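Local coordinates for flavodoxin (Streptococcus pneumoniae serotype 4, PDB 5LJL), which binds FMN and probably serves as a low-potential electron donor to a number of redox enzymes, at residues D25-D29 with L30-V34; E74-D78 with L79-G83; G92-Y96 with D97-K101. One frame throughout, in Å; residues are numbered along the deposited sequence.

Interaction 1 of 3, residues D25-D29 with L30-V34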
ATOM      1  N   ASP A  25       7.390   3.587  -9.319  1.00 13.48           N
ATOM      2  CA  ASP A  25       8.498   3.970 -10.193  1.00 15.10           C
ATOM      3  C   ASP A  25       9.763   3.188  -9.859  1.00 14.19           C
ATOM      4  O   ASP A  25      10.489   2.739 -10.807  1.00 15.11           O
ATOM      5  CB  ASP A  25       8.688   5.459 -10.206  1.00 17.33           C
ATOM      6  CG  ASP A  25       7.569   6.177 -10.958  1.00 19.48           C
ATOM      7  OD1 ASP A  25       6.774   5.498 -11.673  1.00 24.66           O
ATOM      8  OD2 ASP A  25       7.535   7.392 -10.811  1.00 23.27           O
ATOM      9  N   LYS A  26      10.039   2.954  -8.572  1.00 12.27           N
ATOM     10  CA  LYS A  26      11.261   2.182  -8.229  1.00 12.16           C
ATOM     11  C   LYS A  26      11.047   0.723  -8.698  1.00 11.49           C
ATOM     12  O   LYS A  26      11.930   0.105  -9.293  1.00 12.17           O
ATOM     13  CB  LYS A  26      11.635   2.346  -6.760  1.00 11.83           C
ATOM     14  CG  LYS A  26      12.774   1.436  -6.262  1.00 12.24           C
ATOM     15  CD  LYS A  26      14.070   1.686  -6.982  1.00 11.59           C
ATOM     16  CE  LYS A  26      14.664   3.077  -6.592  1.00 12.63           C
ATOM     17  NZ  LYS A  26      16.037   3.315  -7.170  1.00 12.29           N
ATOM     18  N   LEU A  27       9.876   0.138  -8.421  1.00 10.90           N
ATOM     19  CA  LEU A  27       9.588  -1.226  -8.874  1.00 11.29           C
ATOM     20  C   LEU A  27       9.712  -1.413 -10.397  1.00 12.35           C
ATOM     21  O   LEU A  27      10.265  -2.443 -10.839  1.00 11.92           O
ATOM     22  CB  LEU A  27       8.267  -1.767  -8.347  1.00 12.43           C
ATOM     23  CG  LEU A  27       8.114  -1.975  -6.854  1.00 11.86           C
ATOM     24  CD1 LEU A  27       6.651  -2.381  -6.494  1.00 11.72           C
ATOM     25  CD2 LEU A  27       9.086  -3.013  -6.313  1.00 11.31           C
ATOM     26  N   ARG A  28       9.238  -0.420 -11.149  1.00 14.03           N
ATOM     27  CA  ARG A  28       9.405  -0.471 -12.612  1.00 13.16           C
ATOM     28  C   ARG A  28      10.875  -0.410 -13.005  1.00 14.12           C
ATOM     29  O   ARG A  28      11.323  -1.219 -13.807  1.00 14.41           O
ATOM     30  CB  ARG A  28       8.589   0.616 -13.308  1.00 14.24           C
ATOM     31  CG  ARG A  28       7.104   0.367 -13.226  1.00 15.03           C
ATOM     32  CD  ARG A  28       6.311   1.519 -13.849  1.00 18.89           C
ATOM     33  NE  ARG A  28       4.885   1.233 -13.924  1.00 19.19           N
ATOM     34  CZ  ARG A  28       3.914   2.044 -13.516  1.00 23.21           C
ATOM     35  NH1 ARG A  28       4.176   3.234 -12.999  1.00 25.55           N
ATOM     36  NH2 ARG A  28       2.643   1.632 -13.632  1.00 25.19           N
ATOM     37  N   ASP A  29      11.627   0.454 -12.352  1.00 13.90           N
ATOM     38  CA  ASP A  29      13.073   0.587 -12.636  1.00 14.89           C
ATOM     39  C   ASP A  29      13.805  -0.694 -12.329  1.00 15.96           C
ATOM     40  O   ASP A  29      14.876  -0.918 -12.928  1.00 16.87           O
ATOM     41  CB  ASP A  29      13.707   1.716 -11.824  1.00 16.04           C
ATOM     42  CG  ASP A  29      13.378   3.135 -12.362  1.00 16.13           C
ATOM     43  OD1 ASP A  29      12.925   3.252 -13.541  1.00 17.26           O
ATOM     44  OD2 ASP A  29      13.644   4.103 -11.608  1.00 17.84           O
ATOM     45  N   LEU A  30      13.301  -1.497 -11.373  1.00 13.09           N
ATOM     46  CA  LEU A  30      13.869  -2.836 -11.036  1.00 12.55           C
ATOM     47  C   LEU A  30      13.397  -3.976 -11.929  1.00 12.63           C
ATOM     48  O   LEU A  30      13.789  -5.137 -11.789  1.00 14.36           O
ATOM     49  CB  LEU A  30      13.648  -3.145  -9.555  1.00 13.13           C
ATOM     50  CG  LEU A  30      14.307  -2.158  -8.579  1.00 14.21           C
ATOM     51  CD1 LEU A  30      13.885  -2.400  -7.118  1.00 16.34           C
ATOM     52  CD2 LEU A  30      15.838  -2.170  -8.636  1.00 14.43           C
ATOM     53  N   GLY A  31      12.566  -3.641 -12.883  1.00 13.09           N
ATOM     54  CA  GLY A  31      12.115  -4.650 -13.833  1.00 14.21           C
ATOM     55  C   GLY A  31      10.806  -5.311 -13.606  1.00 16.14           C
ATOM     56  O   GLY A  31      10.451  -6.231 -14.351  1.00 18.57           O
ATOM     57  N   LEU A  32      10.040  -4.885 -12.585  1.00 14.62           N
ATOM     58  CA  LEU A  32       8.706  -5.468 -12.401  1.00 15.47           C
ATOM     59  C   LEU A  32       7.664  -4.790 -13.346  1.00 15.83           C
ATOM     60  O   LEU A  32       7.842  -3.644 -13.767  1.00 17.09           O
ATOM     61  CB  LEU A  32       8.213  -5.358 -10.935  1.00 16.23           C
ATOM     62  CG  LEU A  32       8.930  -6.169  -9.878  1.00 15.49           C
ATOM     63  CD1 LEU A  32      10.272  -5.574  -9.482  1.00 15.74           C
ATOM     64  CD2 LEU A  32       8.030  -6.282  -8.654  1.00 15.40           C
ATOM     65  N   ASP A  33       6.605  -5.549 -13.634  1.00 17.43           N
ATOM     66  CA  ASP A  33       5.401  -4.983 -14.212  1.00 20.37           C
ATOM     67  C   ASP A  33       4.631  -4.453 -13.026  1.00 16.93           C
ATOM     68  O   ASP A  33       4.507  -5.173 -12.040  1.00 17.49           O
ATOM     69  CB  ASP A  33       4.558  -6.044 -14.895  1.00 23.66           C
ATOM     70  CG  ASP A  33       5.103  -6.428 -16.244  1.00 28.78           C
ATOM     71  OD1 ASP A  33       4.604  -7.412 -16.808  1.00 31.93           O
ATOM     72  OD2 ASP A  33       6.002  -5.720 -16.726  1.00 32.53           O
ATOM     73  N   VAL A  34       4.109  -3.246 -13.131  1.00 17.03           N
ATOM     74  CA  VAL A  34       3.315  -2.686 -12.033  1.00 17.88           C
ATOM     75  C   VAL A  34       2.023  -2.035 -12.495  1.00 18.59           C
ATOM     76  O   VAL A  34       2.024  -1.260 -13.485  1.00 18.17           O
ATOM     77  CB  VAL A  34       4.133  -1.994 -10.900  1.00 19.81           C
ATOM     78  CG1 VAL A  34       5.648  -2.063 -11.038  1.00 17.76           C
ATOM     79  CG2 VAL A  34       3.521  -0.770 -10.202  1.00 18.89           C
TER
HETATM   80  O   HOH W   1       4.615  -1.368 -15.760  1.00 28.00           O
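Leu27 and Leu32 meet on the buried side of this helix end, their CD2 methyls 4.2 Å apart. Leu27 also lays its CB against Val34 CG1, so one branched side chain of the helix touches two residues of the chain that follows. Leu27 reaches on to Ala5 of strand 4-9 and Ile54 of strand 52-56, and Leu32 to Ile52, a setting that calls for aliphatic groups.

The backbone closes just as firmly. Leu30 N still makes a helical bond to Lys26 O, while Leu32 N reaches back to Leu27 O at 3.0 Å and Gly31 N to Arg28 O at 2.9 Å. With Gly31 at positive phi (97°), this is a Schellman motif. Glycine suits the place, since at these backbone angles a CB would crowd the carbonyl oxygen of Leu30. The motif turns the chain out of helix 15-29 and into strand 33-38, completing the beta-alpha-beta unit that begins with strand 4-9.

The outer side is looser and polar. Arg28 leaves the helix with an extended chain, its CG 3.6 Å from Val34 CG1 and its guanidinium lying with one face over Val34 CG2. From there NH2 donates to Val34 O at 3.0 Å, the oxygen 26° out of the guanidinium plane, and NE gives a hydrogen to a water that also accepts from Val34 N. Arginine is long enough to do all this while NH1 keeps a long ion pair with Asp25 OD1. Farther round, the aliphatic part of Lys26 is bent at chi2 and chi3, and Lys26 CG lies 4.1 Å from Leu30 CD1.

Interaction 2 of 3, residues E74-D78 with L79-G83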
ATOM      1  N   GLU A  74     -13.280  -4.744   3.153  1.00 10.86           N
ATOM      2  CA  GLU A  74     -14.169  -5.884   3.382  1.00 12.54           C
ATOM      3  C   GLU A  74     -13.881  -7.007   2.430  1.00 12.97           C
ATOM      4  O   GLU A  74     -13.804  -8.188   2.857  1.00 12.52           O
ATOM      5  CB  GLU A  74     -15.677  -5.463   3.292  1.00 14.66           C
ATOM      6  CG  GLU A  74     -16.052  -4.527   4.447  1.00 15.82           C
ATOM      7  CD  GLU A  74     -17.414  -3.834   4.324  1.00 18.93           C
ATOM      8  OE1 GLU A  74     -18.155  -4.172   3.401  1.00 25.70           O
ATOM      9  OE2 GLU A  74     -17.729  -2.938   5.127  1.00 21.61           O
ATOM     10  N   ASP A  75     -13.759  -6.649   1.148  1.00 12.43           N
ATOM     11  CA  ASP A  75     -13.449  -7.642   0.158  1.00 13.72           C
ATOM     12  C   ASP A  75     -12.090  -8.302   0.387  1.00 12.69           C
ATOM     13  O   ASP A  75     -11.970  -9.559   0.291  1.00 11.74           O
ATOM     14  CB  ASP A  75     -13.547  -7.089  -1.279  1.00 15.20           C
ATOM     15  CG  ASP A  75     -14.955  -6.646  -1.683  1.00 19.03           C
ATOM     16  OD1 ASP A  75     -15.937  -7.023  -0.993  1.00 20.54           O
ATOM     17  OD2 ASP A  75     -15.053  -5.845  -2.664  1.00 21.45           O
ATOM     18  N   LEU A  76     -11.078  -7.491   0.718  1.00 11.50           N
ATOM     19  CA  LEU A  76      -9.758  -8.037   0.989  1.00 11.01           C
ATOM     20  C   LEU A  76      -9.747  -9.005   2.220  1.00 11.38           C
ATOM     21  O   LEU A  76      -9.123 -10.096   2.157  1.00 11.83           O
ATOM     22  CB  LEU A  76      -8.757  -6.891   1.177  1.00 11.41           C
ATOM     23  CG  LEU A  76      -7.351  -7.252   1.582  1.00 12.05           C
ATOM     24  CD1 LEU A  76      -6.645  -8.130   0.560  1.00 13.28           C
ATOM     25  CD2 LEU A  76      -6.535  -5.988   1.850  1.00 11.49           C
ATOM     26  N   ALA A  77     -10.510  -8.631   3.272  1.00  9.61           N
ATOM     27  CA  ALA A  77     -10.511  -9.428   4.517  1.00 10.48           C
ATOM     28  C   ALA A  77     -11.098 -10.834   4.221  1.00 11.36           C
ATOM     29  O   ALA A  77     -10.879 -11.793   4.951  1.00 11.91           O
ATOM     30  CB  ALA A  77     -11.358  -8.728   5.576  1.00 10.64           C
ATOM     31  N   ASP A  78     -11.882 -10.941   3.195  1.00 12.64           N
ATOM     32  CA  ASP A  78     -12.488 -12.255   2.884  1.00 14.44           C
ATOM     33  C   ASP A  78     -11.644 -13.093   1.964  1.00 16.18           C
ATOM     34  O   ASP A  78     -12.094 -14.171   1.588  1.00 15.97           O
ATOM     35  CB  ASP A  78     -13.882 -12.065   2.241  1.00 15.35           C
ATOM     36  CG  ASP A  78     -14.794 -13.309   2.381  1.00 19.13           C
ATOM     37  OD1 ASP A  78     -14.694 -14.124   3.351  1.00 18.97           O
ATOM     38  OD2 ASP A  78     -15.649 -13.413   1.485  1.00 21.52           O
ATOM     39  N   LEU A  79     -10.457 -12.623   1.533  1.00 14.58           N
ATOM     40  CA  LEU A  79      -9.616 -13.384   0.547  1.00 15.85           C
ATOM     41  C   LEU A  79      -8.582 -14.262   1.230  1.00 17.13           C
ATOM     42  O   LEU A  79      -8.195 -13.978   2.361  1.00 16.71           O
ATOM     43  CB  LEU A  79      -8.809 -12.419  -0.339  1.00 16.87           C
ATOM     44  CG  LEU A  79      -9.595 -11.478  -1.246  1.00 17.45           C
ATOM     45  CD1 LEU A  79      -8.653 -10.614  -2.113  1.00 17.55           C
ATOM     46  CD2 LEU A  79     -10.564 -12.274  -2.126  1.00 17.88           C
ATOM     47  N   ASN A  80      -8.127 -15.327   0.546  1.00 16.15           N
ATOM     48  CA  ASN A  80      -6.938 -16.078   0.994  1.00 18.81           C
ATOM     49  C   ASN A  80      -5.823 -15.760   0.014  1.00 17.36           C
ATOM     50  O   ASN A  80      -5.946 -15.958  -1.199  1.00 21.90           O
ATOM     51  CB  ASN A  80      -7.185 -17.595   1.131  1.00 21.17           C
ATOM     52  CG  ASN A  80      -8.123 -17.909   2.304  1.00 27.26           C
ATOM     53  OD1 ASN A  80      -7.770 -17.688   3.497  1.00 35.81           O
ATOM     54  ND2 ASN A  80      -9.332 -18.373   1.994  1.00 29.61           N
ATOM     55  N   LEU A  81      -4.789 -15.106   0.531  1.00 14.82           N
ATOM     56  CA  LEU A  81      -3.647 -14.674  -0.196  1.00 14.67           C
ATOM     57  C   LEU A  81      -2.361 -15.371   0.265  1.00 16.92           C
ATOM     58  O   LEU A  81      -1.259 -14.809   0.190  1.00 16.87           O
ATOM     59  CB  LEU A  81      -3.478 -13.132  -0.086  1.00 14.50           C
ATOM     60  CG  LEU A  81      -4.641 -12.266  -0.619  1.00 15.40           C
ATOM     61  CD1 LEU A  81      -4.346 -10.788  -0.427  1.00 13.97           C
ATOM     62  CD2 LEU A  81      -4.833 -12.533  -2.028  1.00 15.58           C
ATOM     63  N   ASN A  82      -2.466 -16.641   0.649  1.00 17.50           N
ATOM     64  CA  ASN A  82      -1.227 -17.428   0.807  1.00 20.80           C
ATOM     65  C   ASN A  82      -0.323 -17.427  -0.431  1.00 22.01           C
ATOM     66  O   ASN A  82      -0.764 -17.535  -1.605  1.00 24.97           O
ATOM     67  CB  ASN A  82      -1.539 -18.864   1.265  1.00 23.40           C
ATOM     68  CG  ASN A  82      -2.238 -18.895   2.618  1.00 25.72           C
ATOM     69  OD1 ASN A  82      -1.589 -19.092   3.644  1.00 34.69           O
ATOM     70  ND2 ASN A  82      -3.537 -18.605   2.650  1.00 28.14           N
ATOM     71  N   GLY A  83       0.966 -17.232  -0.183  1.00 21.24           N
ATOM     72  CA  GLY A  83       1.939 -17.149  -1.273  1.00 22.47           C
ATOM     73  C   GLY A  83       2.145 -15.779  -1.877  1.00 21.25           C
ATOM     74  O   GLY A  83       2.919 -15.648  -2.825  1.00 27.79           O
TER
HETATM   75  O   HOH W   2      -9.854 -14.373   4.652  1.00 21.09           O
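Leu76 CD1 is the methyl on which two leucines of the outgoing chain converge: Leu81 CD1 stands 3.7 Å from it and Leu79 CD1 4.2 Å. Both side chains cross that of Leu76 at about a right angle. All three take part through a terminal methyl.

The torsions explain the meeting. Although the CA-CB bond of Leu76 leads away from the following chain, its CG lies anti to the backbone N (chi1 175°) and chi2 of 61° swings CD1 back. Leu79 and Leu81 share the other common leucine form, CG anti to the carbonyl carbon and the chain extended at chi2. In Leu79 this lays the side chain along the last turn, CG 3.4 Å from Asp75 O.

The turn itself is held by Leu79 N, which donates to Leu76 O at 2.9 Å in a nearly straight bond (164°). On the exposed side, a water donates to both Ala77 O and Leu79 O, linking two carbonyls two residues apart in the turn.

Beyond the two segments, Leu76 and Leu81 pack on helix 101-113, through Val109 and Phe110 and through Thr113. The contact thus leads the chain from helix 67-77 toward strand 85-92. Its chemistry is divided: methyl packing fixes the inner side of the turn, where leucine supplies reach without polarity, whereas the carbonyls of Ala77 and Leu79 accept from water.

Interaction 3 of 3, residues G92-Y96 with D97-K101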
ATOM      1  N   GLY A  92      -0.109  10.656   6.486  1.00 11.85           N
ATOM      2  CA  GLY A  92      -1.023  11.052   7.538  1.00 13.15           C
ATOM      3  C   GLY A  92      -0.562  12.339   8.230  1.00 11.33           C
ATOM      4  O   GLY A  92       0.345  13.019   7.801  1.00 10.85           O
ATOM      5  N   ASP A  93      -1.296  12.640   9.270  1.00 11.67           N
ATOM      6  CA  ASP A  93      -0.995  13.822  10.114  1.00 13.09           C
ATOM      7  C   ASP A  93      -1.393  13.533  11.497  1.00 13.01           C
ATOM      8  O   ASP A  93      -1.989  12.483  11.775  1.00 13.89           O
ATOM      9  CB  ASP A  93      -1.670  15.043   9.533  1.00 14.15           C
ATOM     10  CG  ASP A  93      -3.160  14.967   9.561  1.00 16.48           C
ATOM     11  OD1 ASP A  93      -3.761  15.095   8.423  1.00 22.50           O
ATOM     12  OD2 ASP A  93      -3.767  14.717  10.613  1.00 14.82           O
ATOM     13  N   THR A  94      -0.954  14.413  12.415  1.00 12.95           N
ATOM     14  CA  THR A  94      -1.174  14.195  13.853  1.00 14.81           C
ATOM     15  C   THR A  94      -2.421  14.941  14.409  1.00 15.47           C
ATOM     16  O   THR A  94      -2.708  14.838  15.622  1.00 17.21           O
ATOM     17  CB  THR A  94       0.039  14.590  14.661  1.00 15.38           C
ATOM     18  OG1 THR A  94       0.208  16.008  14.656  1.00 18.11           O
ATOM     19  CG2 THR A  94       1.297  13.921  14.142  1.00 16.77           C
ATOM     20  N   PHE A  95      -3.197  15.568  13.540  1.00 14.77           N
ATOM     21  CA  PHE A  95      -4.265  16.476  14.049  1.00 17.00           C
ATOM     22  C   PHE A  95      -5.380  15.692  14.774  1.00 19.98           C
ATOM     23  O   PHE A  95      -6.036  16.242  15.686  1.00 20.48           O
ATOM     24  CB  PHE A  95      -4.849  17.353  12.918  1.00 17.71           C
ATOM     25  CG  PHE A  95      -3.821  18.112  12.117  1.00 16.67           C
ATOM     26  CD1 PHE A  95      -2.779  18.738  12.736  1.00 19.85           C
ATOM     27  CD2 PHE A  95      -3.925  18.173  10.758  1.00 19.16           C
ATOM     28  CE1 PHE A  95      -1.821  19.399  11.974  1.00 19.95           C
ATOM     29  CE2 PHE A  95      -3.007  18.856   9.980  1.00 20.28           C
ATOM     30  CZ  PHE A  95      -1.955  19.473  10.616  1.00 18.55           C
ATOM     31  N   TYR A  96      -5.615  14.425  14.356  1.00 19.33           N
ATOM     32  CA  TYR A  96      -6.670  13.581  14.940  1.00 19.93           C
ATOM     33  C   TYR A  96      -6.119  12.517  15.926  1.00 21.27           C
ATOM     34  O   TYR A  96      -6.867  11.673  16.435  1.00 20.58           O
ATOM     35  CB  TYR A  96      -7.488  12.939  13.811  1.00 22.01           C
ATOM     36  CG  TYR A  96      -8.128  13.948  12.904  1.00 23.54           C
ATOM     37  CD1 TYR A  96      -9.392  14.462  13.180  1.00 24.28           C
ATOM     38  CD2 TYR A  96      -7.452  14.424  11.767  1.00 27.03           C
ATOM     39  CE1 TYR A  96      -9.983  15.386  12.332  1.00 28.15           C
ATOM     40  CE2 TYR A  96      -8.031  15.365  10.928  1.00 28.49           C
ATOM     41  CZ  TYR A  96      -9.303  15.832  11.211  1.00 30.17           C
ATOM     42  OH  TYR A  96      -9.913  16.779  10.386  1.00 37.55           O
ATOM     43  N   ASP A  97      -4.816  12.594  16.227  1.00 20.49           N
ATOM     44  CA  ASP A  97      -4.097  11.729  17.150  1.00 24.49           C
ATOM     45  C   ASP A  97      -4.191  10.254  16.737  1.00 20.71           C
ATOM     46  O   ASP A  97      -4.171   9.386  17.619  1.00 19.97           O
ATOM     47  CB  ASP A  97      -4.630  11.965  18.575  1.00 30.39           C
ATOM     48  CG  ASP A  97      -4.749  13.495  18.909  1.00 37.57           C
ATOM     49  OD1 ASP A  97      -3.733  14.108  19.300  1.00 44.14           O
ATOM     50  OD2 ASP A  97      -5.861  14.079  18.729  1.00 45.57           O
ATOM     51  N   GLU A  98      -4.335  10.002  15.413  1.00 17.18           N
ATOM     52  CA  GLU A  98      -4.414   8.654  14.862  1.00 17.25           C
ATOM     53  C   GLU A  98      -3.575   8.570  13.551  1.00 14.61           C
ATOM     54  O   GLU A  98      -4.048   8.098  12.512  1.00 15.29           O
ATOM     55  CB  GLU A  98      -5.876   8.257  14.576  1.00 19.94           C
ATOM     56  CG  GLU A  98      -6.817   8.151  15.814  1.00 22.15           C
ATOM     57  CD  GLU A  98      -6.383   7.116  16.854  1.00 28.55           C
ATOM     58  OE1 GLU A  98      -6.788   7.244  18.033  1.00 33.14           O
ATOM     59  OE2 GLU A  98      -5.634   6.171  16.525  1.00 34.08           O
ATOM     60  N   PHE A  99      -2.348   9.090  13.631  1.00 14.11           N
ATOM     61  CA  PHE A  99      -1.392   9.189  12.530  1.00 13.03           C
ATOM     62  C   PHE A  99      -1.235   7.879  11.804  1.00 12.51           C
ATOM     63  O   PHE A  99      -0.738   6.896  12.341  1.00 13.51           O
ATOM     64  CB  PHE A  99      -0.004   9.616  13.058  1.00 12.22           C
ATOM     65  CG  PHE A  99       1.036   9.799  12.013  1.00 11.95           C
ATOM     66  CD1 PHE A  99       1.103  10.971  11.316  1.00 12.12           C
ATOM     67  CD2 PHE A  99       1.966   8.798  11.735  1.00 12.64           C
ATOM     68  CE1 PHE A  99       2.104  11.159  10.374  1.00 12.65           C
ATOM     69  CE2 PHE A  99       2.953   8.965  10.818  1.00 11.43           C
ATOM     70  CZ  PHE A  99       3.003  10.134  10.103  1.00 13.23           C
ATOM     71  N   CYS A 100      -1.653   7.904  10.554  1.00 11.78           N
ATOM     72  CA  CYS A 100      -1.534   6.715   9.719  1.00 12.52           C
ATOM     73  C   CYS A 100      -2.149   5.458  10.323  1.00 11.98           C
ATOM     74  O   CYS A 100      -1.733   4.334   9.954  1.00 13.02           O
ATOM     75  CB  CYS A 100      -0.078   6.525   9.247  1.00 12.70           C
ATOM     76  SG  CYS A 100       0.541   7.753   8.107  1.00 12.94           S
ATOM     77  N   LYS A 101      -3.191   5.559  11.148  1.00 11.99           N
ATOM     78  CA  LYS A 101      -3.778   4.355  11.720  1.00 12.32           C
ATOM     79  C   LYS A 101      -4.350   3.460  10.597  1.00 11.61           C
ATOM     80  O   LYS A 101      -4.335   2.259  10.773  1.00 11.07           O
ATOM     81  CB  LYS A 101      -4.807   4.658  12.779  1.00 16.24           C
ATOM     82  CG  LYS A 101      -5.543   3.425  13.266  1.00 19.23           C
ATOM     83  CD  LYS A 101      -6.144   3.699  14.589  1.00 27.48           C
ATOM     84  CE  LYS A 101      -6.984   2.512  15.021  1.00 30.47           C
ATOM     85  NZ  LYS A 101      -7.148   2.552  16.499  1.00 33.92           N
TER
HETATM   86  O   HOH W   3      -3.309  10.292   9.711  1.00 13.10           O
HETATM   87  O   HOH W   4      -4.290  12.040  13.116  1.00 13.83           O
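Phe99 folds back over the start of its own loop, its CE1 3.6 Å from Gly92 C and its CD1 4.1 Å from Thr94 CG2. Asp93 O lies at the ring edge and also receives a CA-H...O contact from Phe99, 3.4 Å from the CA. Beside them Cys100 SG sits 3.4 Å from Gly92 N and over one face of the Phe99 ring, displaced from its centre. Gly92 is suited to this spot because a CB would collide with that sulfur.

Its own torsion puts the ring there: with CG anti to the backbone N (chi1 -178°), it is carried back toward Gly92 and Asp93. Two waters then bridge the limbs of the loop. One accepts from both Asp93 N and Cys100 N; the other donates to Asp93 O at 2.7 Å and accepts from Tyr96 N and Glu98 N.

Farther out, the tip is shaped by turns. Asp93 OD2 accepts from Phe95 N at 3.1 Å, an Asx turn that suits a short carboxylate side chain, and Asp97 N donates to Thr94 O at 3.1 Å to close a type I turn. A type II turn from Glu98 to Lys101 follows, leaving Cys100 as N-cap residue of helix 101-113.

The loop joins strand 85-92 to that helix at the C-terminal ends of the parallel strands, where flavodoxins bind FMN; Tyr96 probably matches the tyrosine that stacks on the isoalloxazine in relatives. Phe99 and Cys100 also touch Lys123 of strand 116-125. The limbs are joined partly by water, from Asp93 to Cys100 and to Tyr96 and Glu98, and partly by direct turn bonds, so bound solvent probably helps set the loop's shape.

The three contacts follow one another along the chain without overlapping, and all belong to one flavodoxin domain built on a five-stranded parallel sheet. Interaction 1 ends helix 15-29 and enters edge strand 33-38; interaction 2 ends helix 67-77 and heads for strand 85-92; interaction 3 leaves that same strand for helix 101-113. Their centres lie about 24 Å (1 and 2), 26 Å (2 and 3) and 30 Å (1 and 3) apart, and none touches another. Interactions 1 and 2 are thus helix-to-strand connections, whereas interaction 3, across the chain's centre from interaction 1, is a strand-to-helix loop at the end where this fold characteristically holds its flavin.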